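Local coordinates for protein endoglucanase (Komagataeibacter sucrofermentans, PDB 6VC5) that probably cleaves internal beta-1,4-glucosidic linkages in cellulose and related beta-glucans, as a family 8 glycosyl hydrolase, at residues N153-V158 with S220-R225; Y157-L162 with L228-A233. All blocks are in the same frame, centred on the assembly; numbering follows the deposited sequence.

Contact 1 (N153-V158 with S220-R225); sequences NLSYYV and SYDAIR
N153 and D222 join two loops that lead into helices of the (alpha/alpha)6 barrel expected for glycosyl hydrolase family 8. ND2 of N153 donates to OD2 of D222 at 3.0 Å, with an N-H...O angle of 154°. The side chains cross at about a right angle: OD2 lies close to the amide plane of N153, whereas the amide nitrogen stands well above the carboxylate plane. A water also donates to OD2 of D222 at 2.6 Å, and it is hydrogen-bonded to OH of Y156 at 2.7 Å, at the edge of the tyrosine ring. Beside this polar cluster, CB of S155 packs closely on the backbone O of D222.

Within its own segment several contacts position N153. With CG anti to the backbone N (chi1 -169°), that carbon is carried toward D222; CB of N153 sits 3.7 Å above the centre of the Y156 ring, and OD1 of N153 accepts from OG of S155 at 2.6 Å. An alanine here would probably leave D222 OD2 without its amide donor and the S155 hydroxyl without this acceptor, free to turn. D198, from outside both segments, accepts from the backbone N of A223 through its OD1 and so helps to fix the 220-225 loop. The type I turn from D222 to R225 is closed by R225 N donating to D222 O at 3.1 Å.

Contact 2 (Y157-L162 with L228-A233); sequences YVMPSL and LYLSWA
V158 and P160 each set a carbon over the face of an aromatic side chain on the opposing segment. CA of V158 stands 4.0 Å from the centroid of the Y229 ring and 7° off its normal, a CH-pi contact made by the backbone itself. CG of P160 does the same over the five-membered ring of W232, only 3.4 Å from that centroid and 12° off the normal, so the proline presses tightly on the indole while its CB approaches CE2 and NE1.

Other apolar contacts fill in around these two. CG1 of V158, anti to its backbone N, touches CE1 of Y229 at 3.8 Å, and CG2 lies near CZ and the hydroxyl OH of the same tyrosine. CD of P160 meets CD1 of Y229 at 3.9 Å. The CB atoms of M159 and A233 pack at 3.7 Å, while CG of M159 makes a looser contact with CD2 of L230.

Here the first turn of helix 159-169 packs on the last turn of helix 225-232, within the alpha/alpha-barrel expected of family 8. Helix 90-106 borders the same interface, with L95 against Y229 and W102 against W232.

Backbone hydrogen bonds hold each helix end. V158 is the N-cap, and its O accepts from S161 N at 2.8 Å and from L162 N at 3.2 Å.

In the fold
Contacts 1 and 2 are successive zones of one interface, their centres 10 Å apart. They share Y157 and V158, where the loop of 153-158 hands over to helix 159-169; on the other side, the loop of 220-225 runs into helix 225-232. The two zones touch where S155 O packs against CE2 of Y229 at 3.5 Å. Contact 1 is largely polar and includes a water, whereas contact 2 is apolar. Family 8 enzymes bind glucan chains in a cleft across one end of the helical barrel. The partly exposed Y156 and D222, bridged by water in contact 1, may lie toward that cleft, though no ligand at these contacts marks it.

Contact 1 (N153-V158 with S220-R225)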
# COMPACT_ATOMS: atom_id res chain seq x y z
N ASN A 153 3.05 -5.67 8.65
CA ASN A 153 2.69 -4.29 8.33
C ASN A 153 1.26 -4.34 7.81
O ASN A 153 1.02 -4.86 6.72
CB ASN A 153 3.66 -3.72 7.31
CG ASN A 153 3.52 -2.24 7.15
OD1 ASN A 153 2.40 -1.74 7.04
ND2 ASN A 153 4.63 -1.52 7.16
N LEU A 154 0.32 -3.83 8.60
CA LEU A 154 -1.09 -3.96 8.22
C LEU A 154 -1.41 -3.16 6.95
O LEU A 154 -2.32 -3.52 6.20
CB LEU A 154 -1.99 -3.54 9.39
CG LEU A 154 -1.83 -4.41 10.65
CD1 LEU A 154 -2.68 -3.86 11.79
CD2 LEU A 154 -2.18 -5.86 10.34
N SER A 155 -0.65 -2.09 6.69
CA SER A 155 -0.85 -1.33 5.46
C SER A 155 -0.39 -2.08 4.22
O SER A 155 -0.64 -1.60 3.11
CB SER A 155 -0.10 0.01 5.53
OG SER A 155 1.30 -0.14 5.31
N TYR A 156 0.29 -3.22 4.37
CA TYR A 156 0.62 -4.01 3.19
C TYR A 156 -0.53 -4.90 2.75
O TYR A 156 -0.43 -5.53 1.70
CB TYR A 156 1.89 -4.85 3.40
CG TYR A 156 3.20 -4.08 3.47
CD1 TYR A 156 3.24 -2.70 3.68
CD2 TYR A 156 4.41 -4.75 3.34
CE1 TYR A 156 4.45 -2.01 3.77
CE2 TYR A 156 5.62 -4.07 3.42
CZ TYR A 156 5.64 -2.71 3.64
OH TYR A 156 6.85 -2.05 3.71
N TYR A 157 -1.61 -4.96 3.53
CA TYR A 157 -2.84 -5.62 3.11
C TYR A 157 -3.55 -4.68 2.14
O TYR A 157 -4.47 -3.94 2.48
CB TYR A 157 -3.73 -5.94 4.30
CG TYR A 157 -3.34 -7.18 5.07
CD1 TYR A 157 -4.01 -8.38 4.87
CD2 TYR A 157 -2.31 -7.15 6.00
CE1 TYR A 157 -3.67 -9.52 5.58
CE2 TYR A 157 -1.96 -8.28 6.72
CZ TYR A 157 -2.65 -9.46 6.51
OH TYR A 157 -2.30 -10.59 7.23
N VAL A 158 -3.06 -4.69 0.90
CA VAL A 158 -3.63 -3.87 -0.16
C VAL A 158 -4.93 -4.54 -0.56
O VAL A 158 -4.98 -5.34 -1.50
CB VAL A 158 -2.63 -3.72 -1.32
CG1 VAL A 158 -3.20 -2.84 -2.44
CG2 VAL A 158 -1.30 -3.13 -0.82
N SER A 220 1.44 6.20 11.76
CA SER A 220 2.03 7.23 10.94
C SER A 220 2.00 6.91 9.45
O SER A 220 0.98 6.58 8.93
CB SER A 220 3.44 7.62 11.43
OG SER A 220 4.45 6.74 11.10
N TYR A 221 3.14 7.01 8.80
CA TYR A 221 3.19 7.06 7.36
C TYR A 221 2.86 5.75 6.66
O TYR A 221 2.52 5.76 5.52
CB TYR A 221 4.54 7.61 6.93
CG TYR A 221 4.76 9.00 7.44
CD1 TYR A 221 4.29 10.06 6.75
CD2 TYR A 221 5.39 9.23 8.63
CE1 TYR A 221 4.46 11.33 7.20
CE2 TYR A 221 5.55 10.51 9.11
CZ TYR A 221 5.09 11.55 8.38
OH TYR A 221 5.22 12.87 8.75
N ASP A 222 2.95 4.64 7.37
CA ASP A 222 2.47 3.36 6.86
C ASP A 222 0.99 3.13 7.18
O ASP A 222 0.18 2.89 6.31
CB ASP A 222 3.25 2.20 7.50
CG ASP A 222 4.72 2.12 7.08
OD1 ASP A 222 5.54 2.88 7.63
OD2 ASP A 222 5.07 1.26 6.26
N ALA A 223 0.65 3.27 8.45
CA ALA A 223 -0.65 2.90 8.95
C ALA A 223 -1.79 3.74 8.38
O ALA A 223 -2.90 3.31 8.36
CB ALA A 223 -0.69 2.90 10.47
N ILE A 224 -1.46 4.90 7.85
CA ILE A 224 -2.49 5.79 7.37
C ILE A 224 -3.04 5.19 6.09
O ILE A 224 -4.21 5.41 5.82
CB ILE A 224 -1.88 7.17 6.99
CG1 ILE A 224 -2.93 8.17 6.52
CG2 ILE A 224 -0.85 7.01 5.88
CD1 ILE A 224 -3.89 8.56 7.62
N ARG A 225 -2.44 4.23 5.44
CA ARG A 225 -3.11 3.53 4.37
C ARG A 225 -4.24 2.59 4.79
O ARG A 225 -5.01 2.18 3.98
CB ARG A 225 -2.10 2.88 3.43
CG ARG A 225 -1.32 3.92 2.64
CD ARG A 225 -0.51 3.36 1.48
NE ARG A 225 0.69 4.18 1.29
CZ ARG A 225 0.87 5.10 0.34
NH1 ARG A 225 1.98 5.77 0.30
NH2 ARG A 225 -0.03 5.34 -0.58
O HOH W 1 6.89 0.52 4.51

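Contact 2 (Y157-L162 with L228-A233)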
# COMPACT_ATOMS: atom_id res chain seq x y z
N TYR A 157 -1.61 -4.96 3.53
CA TYR A 157 -2.84 -5.62 3.11
C TYR A 157 -3.55 -4.68 2.14
O TYR A 157 -4.47 -3.94 2.48
CB TYR A 157 -3.73 -5.94 4.30
CG TYR A 157 -3.34 -7.18 5.07
CD1 TYR A 157 -4.01 -8.38 4.87
CD2 TYR A 157 -2.31 -7.15 6.00
CE1 TYR A 157 -3.67 -9.52 5.58
CE2 TYR A 157 -1.96 -8.28 6.72
CZ TYR A 157 -2.65 -9.46 6.51
OH TYR A 157 -2.30 -10.59 7.23
N VAL A 158 -3.06 -4.69 0.90
CA VAL A 158 -3.63 -3.87 -0.16
C VAL A 158 -4.93 -4.54 -0.56
O VAL A 158 -4.98 -5.34 -1.50
CB VAL A 158 -2.63 -3.72 -1.32
CG1 VAL A 158 -3.20 -2.84 -2.44
CG2 VAL A 158 -1.30 -3.13 -0.82
N MET A 159 -5.99 -4.25 0.18
CA MET A 159 -7.21 -5.06 0.08
C MET A 159 -7.79 -5.14 -1.33
O MET A 159 -8.20 -6.24 -1.72
CB MET A 159 -8.23 -4.64 1.15
CG MET A 159 -7.81 -5.01 2.59
SD MET A 159 -7.68 -6.80 2.91
CE MET A 159 -7.76 -6.85 4.73
N PRO A 160 -7.85 -4.07 -2.14
CA PRO A 160 -8.37 -4.23 -3.51
C PRO A 160 -7.53 -5.17 -4.36
O PRO A 160 -8.04 -5.75 -5.34
CB PRO A 160 -8.32 -2.81 -4.08
CG PRO A 160 -8.40 -1.93 -2.85
CD PRO A 160 -7.65 -2.65 -1.78
N SER A 161 -6.24 -5.31 -4.04
CA SER A 161 -5.41 -6.26 -4.78
C SER A 161 -5.69 -7.70 -4.36
O SER A 161 -5.70 -8.60 -5.22
CB SER A 161 -3.93 -5.93 -4.57
OG SER A 161 -3.16 -6.71 -5.45
N LEU A 162 -5.90 -7.94 -3.06
CA LEU A 162 -6.29 -9.27 -2.61
C LEU A 162 -7.63 -9.67 -3.21
O LEU A 162 -7.83 -10.84 -3.58
CB LEU A 162 -6.33 -9.32 -1.08
CG LEU A 162 -5.02 -8.99 -0.36
CD1 LEU A 162 -5.19 -9.17 1.15
CD2 LEU A 162 -3.88 -9.84 -0.87
N LEU A 228 -7.77 3.73 4.42
CA LEU A 228 -8.04 3.91 3.00
C LEU A 228 -8.33 2.58 2.30
O LEU A 228 -9.32 2.45 1.58
CB LEU A 228 -6.89 4.64 2.32
CG LEU A 228 -7.22 4.97 0.86
CD1 LEU A 228 -8.36 5.98 0.78
CD2 LEU A 228 -5.99 5.49 0.16
N TYR A 229 -7.47 1.58 2.51
CA TYR A 229 -7.67 0.29 1.83
C TYR A 229 -8.95 -0.39 2.30
O TYR A 229 -9.66 -1.01 1.50
CB TYR A 229 -6.46 -0.63 2.00
CG TYR A 229 -5.25 -0.24 1.18
CD1 TYR A 229 -5.38 0.10 -0.17
CD2 TYR A 229 -3.96 -0.25 1.74
CE1 TYR A 229 -4.28 0.44 -0.93
CE2 TYR A 229 -2.86 0.10 0.97
CZ TYR A 229 -3.03 0.44 -0.35
OH TYR A 229 -1.94 0.78 -1.12
N LEU A 230 -9.26 -0.30 3.61
CA LEU A 230 -10.49 -0.89 4.13
C LEU A 230 -11.72 -0.21 3.54
O LEU A 230 -12.68 -0.89 3.15
CB LEU A 230 -10.52 -0.79 5.65
CG LEU A 230 -9.52 -1.67 6.40
CD1 LEU A 230 -9.64 -1.40 7.91
CD2 LEU A 230 -9.75 -3.13 6.09
N SER A 231 -11.70 1.12 3.46
CA SER A 231 -12.83 1.83 2.86
C SER A 231 -12.98 1.47 1.39
O SER A 231 -14.08 1.16 0.91
CB SER A 231 -12.64 3.34 3.03
OG SER A 231 -13.77 4.02 2.52
N TRP A 232 -11.86 1.49 0.65
CA TRP A 232 -11.87 1.22 -0.78
C TRP A 232 -12.45 -0.16 -1.08
O TRP A 232 -13.24 -0.33 -2.01
CB TRP A 232 -10.42 1.33 -1.24
CG TRP A 232 -10.07 1.19 -2.69
CD1 TRP A 232 -10.88 0.80 -3.72
CD2 TRP A 232 -8.78 1.42 -3.24
NE1 TRP A 232 -10.15 0.78 -4.90
CE2 TRP A 232 -8.86 1.16 -4.63
CE3 TRP A 232 -7.56 1.84 -2.70
CZ2 TRP A 232 -7.76 1.30 -5.47
CZ3 TRP A 232 -6.47 1.97 -3.54
CH2 TRP A 232 -6.58 1.71 -4.91
N ALA A 233 -12.10 -1.16 -0.26
CA ALA A 233 -12.58 -2.52 -0.43
C ALA A 233 -13.94 -2.79 0.21
O ALA A 233 -14.39 -3.94 0.20
CB ALA A 233 -11.55 -3.50 0.14